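Local coordinates for CAG pathogenicity island protein 13 (Helicobacter pylori, PDB 2G3V) that is of unknown function but is encoded by cagS in the cag pathogenicity island, which is associated with a type IV secretion system, at residues 109-114 against 167-172; 50-55 against 120-125; 103-108 against 161-166; 43-48 against 97-102. All blocks are in the same frame, centred on the assembly; numbering follows the deposited sequence.

Contact 1 (109-114 against 167-172); sequences FLFSKF and ANLKTI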
# COMPACT_ATOMS: atom_id res chain seq x y z
N PHE A 109 3.62 13.82 -6.98
CA PHE A 109 3.78 12.79 -5.96
C PHE A 109 3.66 11.55 -6.84
O PHE A 109 2.66 11.40 -7.54
CB PHE A 109 2.63 12.86 -4.97
CG PHE A 109 2.75 11.91 -3.83
CD1 PHE A 109 3.55 12.22 -2.73
CD2 PHE A 109 2.11 10.67 -3.87
CE1 PHE A 109 3.70 11.32 -1.69
CE2 PHE A 109 2.25 9.76 -2.84
CZ PHE A 109 3.05 10.08 -1.74
N LEU A 110 4.67 10.69 -6.82
CA LEU A 110 4.70 9.51 -7.69
C LEU A 110 5.41 10.04 -8.94
O LEU A 110 4.92 9.92 -10.07
CB LEU A 110 3.30 9.03 -8.10
CG LEU A 110 2.36 8.38 -7.09
CD1 LEU A 110 1.09 7.97 -7.84
CD2 LEU A 110 3.02 7.16 -6.44
N PHE A 111 6.58 10.62 -8.70
CA PHE A 111 7.44 11.25 -9.69
C PHE A 111 8.27 10.25 -10.49
O PHE A 111 8.34 10.32 -11.73
CB PHE A 111 8.36 12.22 -8.94
CG PHE A 111 8.94 13.32 -9.79
CD1 PHE A 111 8.12 14.28 -10.38
CD2 PHE A 111 10.33 13.43 -9.96
CE1 PHE A 111 8.65 15.33 -11.11
CE2 PHE A 111 10.88 14.49 -10.69
CZ PHE A 111 10.04 15.45 -11.27
N SER A 112 8.91 9.32 -9.79
CA SER A 112 9.77 8.35 -10.44
C SER A 112 9.32 6.93 -10.19
O SER A 112 8.28 6.70 -9.58
CB SER A 112 11.18 8.48 -9.91
OG SER A 112 11.23 8.00 -8.57
N LYS A 113 10.15 5.99 -10.63
CA LYS A 113 9.84 4.58 -10.44
C LYS A 113 10.09 4.15 -9.00
O LYS A 113 9.55 3.13 -8.56
CB LYS A 113 10.67 3.72 -11.40
CG LYS A 113 10.12 3.73 -12.84
CD LYS A 113 10.91 2.80 -13.76
CE LYS A 113 10.38 2.82 -15.20
NZ LYS A 113 10.98 1.76 -16.05
N PHE A 114 10.89 4.92 -8.25
CA PHE A 114 11.19 4.60 -6.86
C PHE A 114 9.94 4.64 -6.02
O PHE A 114 9.81 3.93 -5.03
CB PHE A 114 12.20 5.58 -6.26
CG PHE A 114 12.46 5.35 -4.77
CD1 PHE A 114 13.09 4.19 -4.33
CD2 PHE A 114 12.06 6.30 -3.83
CE1 PHE A 114 13.32 3.97 -2.96
CE2 PHE A 114 12.28 6.10 -2.46
CZ PHE A 114 12.91 4.93 -2.03
N ALA A 167 5.58 20.58 -5.65
CA ALA A 167 5.16 21.55 -6.65
C ALA A 167 6.37 22.04 -7.44
O ALA A 167 6.29 22.25 -8.64
CB ALA A 167 4.45 22.72 -5.99
N ASN A 168 7.49 22.19 -6.75
CA ASN A 168 8.72 22.68 -7.38
C ASN A 168 9.59 21.63 -8.06
O ASN A 168 10.41 21.98 -8.92
CB ASN A 168 9.56 23.45 -6.35
CG ASN A 168 9.10 24.89 -6.19
OD1 ASN A 168 7.94 25.16 -5.89
ND2 ASN A 168 10.02 25.84 -6.39
N LEU A 169 9.44 20.36 -7.70
CA LEU A 169 10.26 19.32 -8.30
C LEU A 169 10.45 19.58 -9.78
O LEU A 169 9.50 19.92 -10.48
CB LEU A 169 9.63 17.95 -8.11
CG LEU A 169 9.82 17.35 -6.73
CD1 LEU A 169 9.14 16.00 -6.66
CD2 LEU A 169 11.31 17.21 -6.45
N LYS A 170 11.68 19.43 -10.25
CA LYS A 170 11.98 19.65 -11.65
C LYS A 170 12.73 18.48 -12.29
O LYS A 170 12.44 18.12 -13.43
CB LYS A 170 12.80 20.93 -11.83
CG LYS A 170 12.01 22.24 -11.61
CD LYS A 170 10.96 22.46 -12.70
CE LYS A 170 10.23 23.78 -12.50
NZ LYS A 170 9.25 24.07 -13.59
N THR A 171 13.68 17.90 -11.57
CA THR A 171 14.45 16.80 -12.13
C THR A 171 14.61 15.62 -11.18
O THR A 171 14.47 15.76 -9.97
CB THR A 171 15.87 17.26 -12.50
OG1 THR A 171 16.56 17.69 -11.32
CG2 THR A 171 15.82 18.41 -13.50
N ILE A 172 14.93 14.46 -11.75
CA ILE A 172 15.16 13.26 -10.95
C ILE A 172 16.41 13.44 -10.11
O ILE A 172 16.64 12.71 -9.15
CB ILE A 172 15.42 12.02 -11.84
CG1 ILE A 172 16.15 12.45 -13.11
CG2 ILE A 172 14.14 11.24 -12.05
CD1 ILE A 172 17.24 11.48 -13.56
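Phe111 and Leu169 run antiparallel alongside one another, with the isobutyl group of Leu169 lying over one face of the phenyl ring. Leu169 CD1 sits 4.2 Å from the centroid of the Phe111 ring and 13° off its normal, a CH-pi contact, while Leu169 CB follows the same face outward and comes 4.1 Å from Phe111 CZ. Phe111 has CG anti to its own nitrogen (chi1 -158°), which carries the ring out from the loop and into the bend of 167-172. At the rim of the ring the partners are backbone: Lys170 C and Ile172 N lie near its plane, and Thr171 O stands obliquely 3.9 Å from Phe111 CE2. That bend links helix 160-168 to helix 172-180, with Thr171 at the N-cap of the second.

The loop that carries the ring has polar fixings of its own. Phe114 N donates to Ser112 OG at 3.1 Å, forming an ST turn, and Asp115 accepts from Ser112 N and weakly from Phe111 N. Leu32 also touches Phe111. Across the two segments the contact rests on dispersion and CH-pi attraction, and the ring lies against a helix-to-helix turn without a polar bond to it.

Contact 2 (50-55 against 120-125); sequences DFFKQM and GIFLPF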
# COMPACT_ATOMS: atom_id res chain seq x y z
N ASP A 50 -10.53 -0.81 -3.95
CA ASP A 50 -11.87 -1.37 -4.09
C ASP A 50 -11.91 -2.76 -3.49
O ASP A 50 -12.91 -3.15 -2.89
CB ASP A 50 -12.28 -1.41 -5.57
CG ASP A 50 -12.26 -0.02 -6.23
OD1 ASP A 50 -12.74 0.95 -5.59
OD2 ASP A 50 -11.78 0.10 -7.39
N PHE A 51 -10.82 -3.50 -3.64
CA PHE A 51 -10.70 -4.85 -3.12
C PHE A 51 -10.83 -4.79 -1.61
O PHE A 51 -11.62 -5.51 -1.00
CB PHE A 51 -9.35 -5.45 -3.49
CG PHE A 51 -9.09 -6.80 -2.90
CD1 PHE A 51 -9.76 -7.92 -3.37
CD2 PHE A 51 -8.16 -6.96 -1.88
CE1 PHE A 51 -9.51 -9.19 -2.84
CE2 PHE A 51 -7.90 -8.21 -1.33
CZ PHE A 51 -8.58 -9.33 -1.82
N PHE A 52 -10.04 -3.90 -1.01
CA PHE A 52 -10.07 -3.72 0.42
C PHE A 52 -11.50 -3.39 0.90
O PHE A 52 -12.04 -4.03 1.82
CB PHE A 52 -9.09 -2.62 0.85
CG PHE A 52 -7.64 -2.92 0.51
CD1 PHE A 52 -7.19 -4.24 0.38
CD2 PHE A 52 -6.73 -1.88 0.31
CE1 PHE A 52 -5.86 -4.51 0.06
CE2 PHE A 52 -5.40 -2.14 0.00
CZ PHE A 52 -4.96 -3.46 -0.13
N LYS A 53 -12.13 -2.40 0.27
CA LYS A 53 -13.49 -2.04 0.64
C LYS A 53 -14.41 -3.26 0.56
O LYS A 53 -15.24 -3.48 1.44
CB LYS A 53 -14.02 -0.95 -0.28
CG LYS A 53 -15.53 -0.73 -0.16
CD LYS A 53 -15.98 0.50 -0.91
CE LYS A 53 -15.38 1.74 -0.27
NZ LYS A 53 -15.92 3.01 -0.84
N GLN A 54 -14.25 -4.06 -0.50
CA GLN A 54 -15.06 -5.25 -0.70
C GLN A 54 -14.86 -6.32 0.37
O GLN A 54 -15.74 -7.15 0.60
CB GLN A 54 -14.77 -5.85 -2.08
CG GLN A 54 -15.77 -5.44 -3.16
CD GLN A 54 -17.17 -6.00 -2.92
OE1 GLN A 54 -17.96 -5.47 -2.12
NE2 GLN A 54 -17.48 -7.10 -3.61
N MSE A 55 -13.73 -6.29 1.06
CA MSE A 55 -13.52 -7.31 2.07
C MSE A 55 -14.39 -7.06 3.31
O MSE A 55 -15.16 -7.94 3.74
CB MSE A 55 -12.04 -7.38 2.42
CG MSE A 55 -11.15 -7.68 1.23
SE MSE A 55 -11.52 -9.39 0.40
CE MSE A 55 -10.79 -10.51 1.73
N GLY A 120 4.28 -1.37 -1.76
CA GLY A 120 4.68 -2.40 -0.81
C GLY A 120 3.92 -2.42 0.51
O GLY A 120 3.96 -3.39 1.26
N ILE A 121 3.21 -1.34 0.80
CA ILE A 121 2.43 -1.30 2.02
C ILE A 121 1.16 -2.12 1.89
O ILE A 121 0.69 -2.71 2.86
CB ILE A 121 2.05 0.14 2.37
CG1 ILE A 121 3.32 0.91 2.75
CG2 ILE A 121 1.01 0.18 3.49
CD1 ILE A 121 3.08 2.37 3.00
N PHE A 122 0.62 -2.19 0.68
CA PHE A 122 -0.64 -2.88 0.45
C PHE A 122 -0.57 -4.29 -0.12
O PHE A 122 -1.48 -5.08 0.11
CB PHE A 122 -1.52 -2.00 -0.43
CG PHE A 122 -1.55 -0.55 -0.00
CD1 PHE A 122 -2.27 -0.16 1.12
CD2 PHE A 122 -0.77 0.40 -0.67
CE1 PHE A 122 -2.21 1.16 1.59
CE2 PHE A 122 -0.71 1.72 -0.21
CZ PHE A 122 -1.42 2.10 0.92
N LEU A 123 0.51 -4.59 -0.84
CA LEU A 123 0.68 -5.91 -1.46
C LEU A 123 0.51 -7.16 -0.58
O LEU A 123 -0.09 -8.15 -1.01
CB LEU A 123 2.04 -5.96 -2.17
CG LEU A 123 2.10 -5.56 -3.66
CD1 LEU A 123 0.96 -4.64 -4.01
CD2 LEU A 123 3.44 -4.90 -3.98
N PRO A 124 1.01 -7.15 0.67
CA PRO A 124 0.90 -8.29 1.60
C PRO A 124 -0.54 -8.71 1.93
O PRO A 124 -0.78 -9.82 2.42
CB PRO A 124 1.62 -7.78 2.85
CG PRO A 124 2.64 -6.86 2.29
CD PRO A 124 1.87 -6.10 1.25
N PHE A 125 -1.49 -7.82 1.67
CA PHE A 125 -2.89 -8.10 1.93
C PHE A 125 -3.69 -8.13 0.64
O PHE A 125 -4.90 -8.23 0.67
CB PHE A 125 -3.48 -7.04 2.86
CG PHE A 125 -2.94 -7.07 4.26
CD1 PHE A 125 -3.28 -8.11 5.13
CD2 PHE A 125 -2.07 -6.08 4.70
CE1 PHE A 125 -2.76 -8.16 6.43
CE2 PHE A 125 -1.53 -6.11 6.00
CZ PHE A 125 -1.88 -7.16 6.87
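The ring of Phe52 meets segment 120-125 with its edge: Phe122 CB lies in the ring plane, 3.7 Å from Phe52 CZ, and Phe125 O lies near that plane, 3.9 Å from Phe52 CE1. Phe51 also turns an edge to this carbonyl, its CE2 standing 3.6 Å from Phe125 O, while Met55 CG of its own helix covers one face of the Phe51 ring. On the other segment, Ile121 CG2 lies over one face of Phe122, and Phe52 CE2 reaches that ring obliquely, 3.9 Å from Phe122 CD1. The side chains of Phe52 and Phe122 lie nearly perpendicular.

Two successive helix residues converge on one oxygen because their first torsions differ. Phe51 holds CG anti to its nitrogen (175°), Phe52 holds it anti to its carbonyl carbon (-61°), and Phe52 CE1 consequently lies in plane at the Phe51 edge.

Around the contact, Leu92 and Thr96 of helix 82-105 touch Phe52, and Phe126 meets Phe51 edge-to-face. In this largely aromatic interior the buried Phe125 O is satisfied by a hydrogen bond from the Tyr89 hydroxyl, and the slightly positive rims of the two phenyl rings probably add a weaker electrostatic attraction.

Contact 3 (103-108 against 161-166); sequences IAENPN and EEMNFY
Met163, a selenomethionine, reaches from helix 160-168 to the C-terminal end of helix 82-105, where Glu105 and Asn106 meet it; one turn on, Tyr166 packs against Asn108. The motif is a helix end and its exit loop laid against the side of a second helix in an all-helical fold.

Met163 starts with CG anti to the carbonyl carbon (chi1 -66°), and an extended chi2 carries SE across toward the other segment. Glu105 comes to meet it: with CG anti to the backbone nitrogen (chi1 -177°), Glu105 CG lies 4.1 Å from Met163 SE. A bend at chi2 (69°) then turns the carboxylate toward the selenomethionine, the two chains crossing at a slant. Met163 is modelled with a further bend at chi3, but the place of its terminal methyl is doubtful, since the model crowds it against the Asn106 amide. Asn106 is the first residue to leave helical geometry, and its side chain is set square to that of Met163. Met158, from the loop before helix 160-168, touches Asn106, Met163 and Tyr166.

Further along, the CA atoms of Asn108 and Tyr166 approach to 5.6 Å. Asn108 CB stands 3.4 Å from Tyr166 O, with the side-chain amide beyond it close to the same carbonyl. The Tyr166 ring carries Phe165 CD2 over the centre of one face and meets Phe109 edge-to-face. It also passes the loop backbone: Tyr166 CD1 lies 3.5 Å from Asn108 O, which approaches the ring obliquely.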
# COMPACT_ATOMS: atom_id res chain seq x y z
N ILE A 103 -2.18 11.87 -4.25
CA ILE A 103 -1.88 11.80 -5.68
C ILE A 103 -2.65 12.88 -6.46
O ILE A 103 -2.07 13.58 -7.29
CB ILE A 103 -2.22 10.38 -6.24
CG1 ILE A 103 -1.24 9.35 -5.65
CG2 ILE A 103 -2.15 10.36 -7.79
CD1 ILE A 103 -1.55 7.90 -5.99
N ALA A 104 -3.94 13.03 -6.19
CA ALA A 104 -4.75 14.03 -6.87
C ALA A 104 -4.28 15.47 -6.59
O ALA A 104 -4.00 16.23 -7.51
CB ALA A 104 -6.21 13.88 -6.46
N GLU A 105 -4.20 15.81 -5.31
CA GLU A 105 -3.80 17.14 -4.83
C GLU A 105 -2.33 17.56 -5.05
O GLU A 105 -1.96 18.71 -4.80
CB GLU A 105 -4.14 17.21 -3.33
CG GLU A 105 -3.88 18.55 -2.63
CD GLU A 105 -4.81 19.67 -3.08
OE1 GLU A 105 -6.03 19.42 -3.24
OE2 GLU A 105 -4.34 20.81 -3.27
N ASN A 106 -1.48 16.63 -5.49
CA ASN A 106 -0.07 16.93 -5.77
C ASN A 106 0.45 16.08 -6.95
O ASN A 106 1.06 15.03 -6.75
CB ASN A 106 0.81 16.64 -4.54
CG ASN A 106 0.22 17.16 -3.24
OD1 ASN A 106 -0.37 16.39 -2.47
ND2 ASN A 106 0.41 18.45 -2.96
N PRO A 107 0.23 16.55 -8.20
CA PRO A 107 0.66 15.88 -9.43
C PRO A 107 1.98 15.11 -9.38
O PRO A 107 2.02 13.94 -9.74
CB PRO A 107 0.68 17.01 -10.45
CG PRO A 107 -0.52 17.78 -10.06
CD PRO A 107 -0.37 17.86 -8.53
N ASN A 108 3.04 15.78 -8.93
CA ASN A 108 4.38 15.18 -8.86
C ASN A 108 4.63 14.14 -7.78
O ASN A 108 5.74 13.63 -7.65
CB ASN A 108 5.44 16.28 -8.76
CG ASN A 108 5.53 17.13 -10.01
OD1 ASN A 108 5.98 18.27 -9.96
ND2 ASN A 108 5.12 16.56 -11.14
N GLU A 161 4.38 22.49 3.27
CA GLU A 161 5.81 22.38 3.02
C GLU A 161 6.06 21.24 2.04
O GLU A 161 6.82 21.39 1.07
CB GLU A 161 6.55 22.12 4.34
CG GLU A 161 8.07 22.07 4.23
CD GLU A 161 8.75 22.11 5.59
OE1 GLU A 161 8.47 21.22 6.43
OE2 GLU A 161 9.55 23.03 5.84
N GLU A 162 5.43 20.10 2.28
CA GLU A 162 5.59 18.94 1.41
C GLU A 162 5.01 19.23 0.04
O GLU A 162 5.64 18.97 -0.98
CB GLU A 162 4.92 17.70 2.03
CG GLU A 162 5.56 17.29 3.36
CD GLU A 162 4.90 16.09 4.02
OE1 GLU A 162 3.70 16.18 4.36
OE2 GLU A 162 5.58 15.07 4.21
N MSE A 163 3.79 19.77 0.02
CA MSE A 163 3.14 20.11 -1.24
C MSE A 163 4.03 21.07 -2.03
O MSE A 163 4.38 20.79 -3.18
CB MSE A 163 1.78 20.77 -0.99
CG MSE A 163 0.76 19.83 -0.35
SE MSE A 163 -1.03 20.52 -0.37
CE MSE A 163 -1.30 20.63 -2.26
N ASN A 164 4.41 22.18 -1.41
CA ASN A 164 5.27 23.15 -2.07
C ASN A 164 6.43 22.43 -2.74
O ASN A 164 6.69 22.61 -3.93
CB ASN A 164 5.82 24.16 -1.06
CG ASN A 164 4.80 25.23 -0.69
OD1 ASN A 164 4.04 25.70 -1.53
ND2 ASN A 164 4.81 25.64 0.58
N PHE A 165 7.13 21.60 -1.96
CA PHE A 165 8.28 20.84 -2.46
C PHE A 165 7.95 20.14 -3.77
O PHE A 165 8.58 20.39 -4.80
CB PHE A 165 8.72 19.79 -1.44
CG PHE A 165 9.80 18.90 -1.95
CD1 PHE A 165 11.10 19.37 -2.10
CD2 PHE A 165 9.50 17.61 -2.39
CE1 PHE A 165 12.09 18.58 -2.68
CE2 PHE A 165 10.47 16.82 -2.97
CZ PHE A 165 11.78 17.31 -3.12
N TYR A 166 6.98 19.25 -3.72
CA TYR A 166 6.57 18.51 -4.90
C TYR A 166 6.17 19.45 -6.02
O TYR A 166 6.40 19.17 -7.19
CB TYR A 166 5.40 17.56 -4.57
CG TYR A 166 5.84 16.27 -3.94
CD1 TYR A 166 6.55 15.32 -4.68
CD2 TYR A 166 5.61 16.01 -2.59
CE1 TYR A 166 7.01 14.15 -4.09
CE2 TYR A 166 6.07 14.85 -1.99
CZ TYR A 166 6.77 13.92 -2.74
OH TYR A 166 7.23 12.77 -2.13

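Contact 4 (43-48 against 97-102); sequences DQIKTM and MELLHA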
# COMPACT_ATOMS: atom_id res chain seq x y z
N ASP A 43 -4.00 3.08 -11.26
CA ASP A 43 -5.05 2.08 -11.42
C ASP A 43 -4.83 0.93 -10.44
O ASP A 43 -5.80 0.36 -9.93
CB ASP A 43 -5.07 1.54 -12.84
CG ASP A 43 -5.40 2.61 -13.85
OD1 ASP A 43 -5.97 3.64 -13.45
OD2 ASP A 43 -5.09 2.41 -15.05
N GLN A 44 -3.57 0.62 -10.17
CA GLN A 44 -3.25 -0.44 -9.23
C GLN A 44 -3.67 -0.09 -7.81
O GLN A 44 -4.12 -0.94 -7.05
CB GLN A 44 -1.75 -0.73 -9.25
CG GLN A 44 -1.36 -2.07 -9.85
CD GLN A 44 0.12 -2.36 -9.70
OE1 GLN A 44 0.95 -1.86 -10.47
NE2 GLN A 44 0.47 -3.14 -8.67
N ILE A 45 -3.50 1.17 -7.44
CA ILE A 45 -3.89 1.62 -6.12
C ILE A 45 -5.41 1.57 -6.03
O ILE A 45 -5.96 1.20 -5.00
CB ILE A 45 -3.38 3.07 -5.85
CG1 ILE A 45 -1.84 3.08 -5.86
CG2 ILE A 45 -3.93 3.61 -4.52
CD1 ILE A 45 -1.22 4.45 -5.66
N LYS A 46 -6.08 1.94 -7.11
CA LYS A 46 -7.55 1.95 -7.17
C LYS A 46 -8.13 0.55 -7.12
O LYS A 46 -9.14 0.31 -6.46
CB LYS A 46 -8.01 2.65 -8.46
CG LYS A 46 -9.49 2.64 -8.67
CD LYS A 46 -10.19 3.51 -7.66
CE LYS A 46 -11.68 3.57 -7.95
NZ LYS A 46 -12.44 4.45 -7.02
N THR A 47 -7.51 -0.38 -7.83
CA THR A 47 -7.97 -1.77 -7.84
C THR A 47 -7.87 -2.35 -6.42
O THR A 47 -8.76 -3.06 -5.97
CB THR A 47 -7.13 -2.60 -8.82
OG1 THR A 47 -7.15 -1.94 -10.09
CG2 THR A 47 -7.69 -4.02 -8.98
N MSE A 48 -6.80 -2.04 -5.70
CA MSE A 48 -6.63 -2.56 -4.35
C MSE A 48 -7.63 -1.89 -3.41
O MSE A 48 -8.28 -2.55 -2.57
CB MSE A 48 -5.19 -2.33 -3.86
CG MSE A 48 -4.14 -3.03 -4.70
SE MSE A 48 -2.40 -3.01 -3.91
CE MSE A 48 -1.78 -1.29 -4.49
N MSE A 97 -7.21 5.37 0.26
CA MSE A 97 -7.99 6.57 -0.03
C MSE A 97 -7.16 7.84 0.16
O MSE A 97 -7.19 8.75 -0.68
CB MSE A 97 -9.20 6.62 0.90
CG MSE A 97 -10.47 6.00 0.36
SE MSE A 97 -11.49 7.23 -0.79
CE MSE A 97 -12.02 8.52 0.56
N GLU A 98 -6.42 7.91 1.26
CA GLU A 98 -5.58 9.08 1.57
C GLU A 98 -4.48 9.23 0.51
O GLU A 98 -4.23 10.33 0.04
CB GLU A 98 -4.96 8.93 2.96
CG GLU A 98 -4.42 10.23 3.55
CD GLU A 98 -5.53 11.24 3.82
OE1 GLU A 98 -6.53 10.86 4.48
OE2 GLU A 98 -5.39 12.40 3.37
N LEU A 99 -3.84 8.12 0.15
CA LEU A 99 -2.78 8.14 -0.88
C LEU A 99 -3.36 8.63 -2.21
O LEU A 99 -2.76 9.48 -2.89
CB LEU A 99 -2.18 6.73 -1.06
CG LEU A 99 -1.29 6.41 -2.28
CD1 LEU A 99 -0.01 7.23 -2.26
CD2 LEU A 99 -0.97 4.92 -2.29
N LEU A 100 -4.53 8.10 -2.56
CA LEU A 100 -5.20 8.49 -3.79
C LEU A 100 -5.43 10.00 -3.82
O LEU A 100 -5.22 10.65 -4.84
CB LEU A 100 -6.53 7.75 -3.91
CG LEU A 100 -6.83 6.87 -5.12
CD1 LEU A 100 -5.57 6.42 -5.82
CD2 LEU A 100 -7.65 5.69 -4.64
N HIS A 101 -5.86 10.57 -2.69
CA HIS A 101 -6.08 12.02 -2.64
C HIS A 101 -4.76 12.77 -2.71
O HIS A 101 -4.68 13.83 -3.35
CB HIS A 101 -6.85 12.42 -1.37
CG HIS A 101 -8.28 12.03 -1.42
ND1 HIS A 101 -9.11 12.39 -2.45
CD2 HIS A 101 -9.03 11.27 -0.58
CE1 HIS A 101 -10.31 11.88 -2.25
NE2 HIS A 101 -10.29 11.19 -1.13
N ALA A 102 -3.74 12.23 -2.03
CA ALA A 102 -2.41 12.83 -2.05
C ALA A 102 -2.01 12.96 -3.51
O ALA A 102 -1.61 14.04 -3.95
CB ALA A 102 -1.42 11.93 -1.32
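Ile45 sets both of its branches against a pair of leucines on helix 82-105. Its CD1 meets Leu99 CD2 at 3.4 Å, tighter than ordinary van der Waals contact, and its CG2 lies 3.5 Å from Leu100 CD1. Ile45 CG2 also comes within 3.9 Å of Leu99 CD2, so this methyl is shared between the two leucines. Leu99 comes in transversely to the Ile45 side chain, whereas Leu100 passes beside it, pointing the other way. With CG1 anti to the carbonyl carbon (chi1 -64°) and chi2 extended, Ile45 sends CD1 out to Leu99 while CG2 stays back for Leu100. Leu100 has a first torsion of -123°, off the staggered positions, which suggests strain or an uncertain fit.

Ile45 and Leu99 are buried and closed in by more hydrocarbon: Ile103 touches Ile45, and Phe109 and Phe156 touch Leu99. Leu100 belongs to the more open side, where the contact thins out. The nearest approach of Lys46 to 97-102 is 4.5 Å, from its CD to Leu100 CD2; the lysine bends at chi2 and makes a long, weak ion pair with Asp50 along its own helix. Exposed Thr47 likewise bonds within its helix: its OG1 donates to Asp43 O at 2.7 Å from above the carbonyl plane, and Asp43 O also takes the ordinary helix bond from Thr47 N.

With Lys46 and Thr47 engaged along their own helix, attraction between 43-48 and 97-102 comes from dispersion and the exclusion of water around close-packed methyls, with no directional bond between them.

How the contacts relate
Contacts 2 and 4 are buried near the middle of the chain, their centres about 10 Å apart, and both use helix 35-57; contacts 1 and 3 lie at the surface toward one end and share helix 160-168. Helix 82-105 enters contacts 3 and 4. Contacts 2 and 4 join where Phe122 CB and Leu123 CD1 each pack 3.7 Å from Met48 SE, and contacts 1 and 3 where Leu110 rests its CD1 on that of Ile103. The chemistry differs with place: contact 4 is purely aliphatic and contact 2 mainly aromatic, with one carbonyl among the rings, whereas contacts 1 and 3 mix apolar packing with loop backbone and, in contact 3, polar side chains.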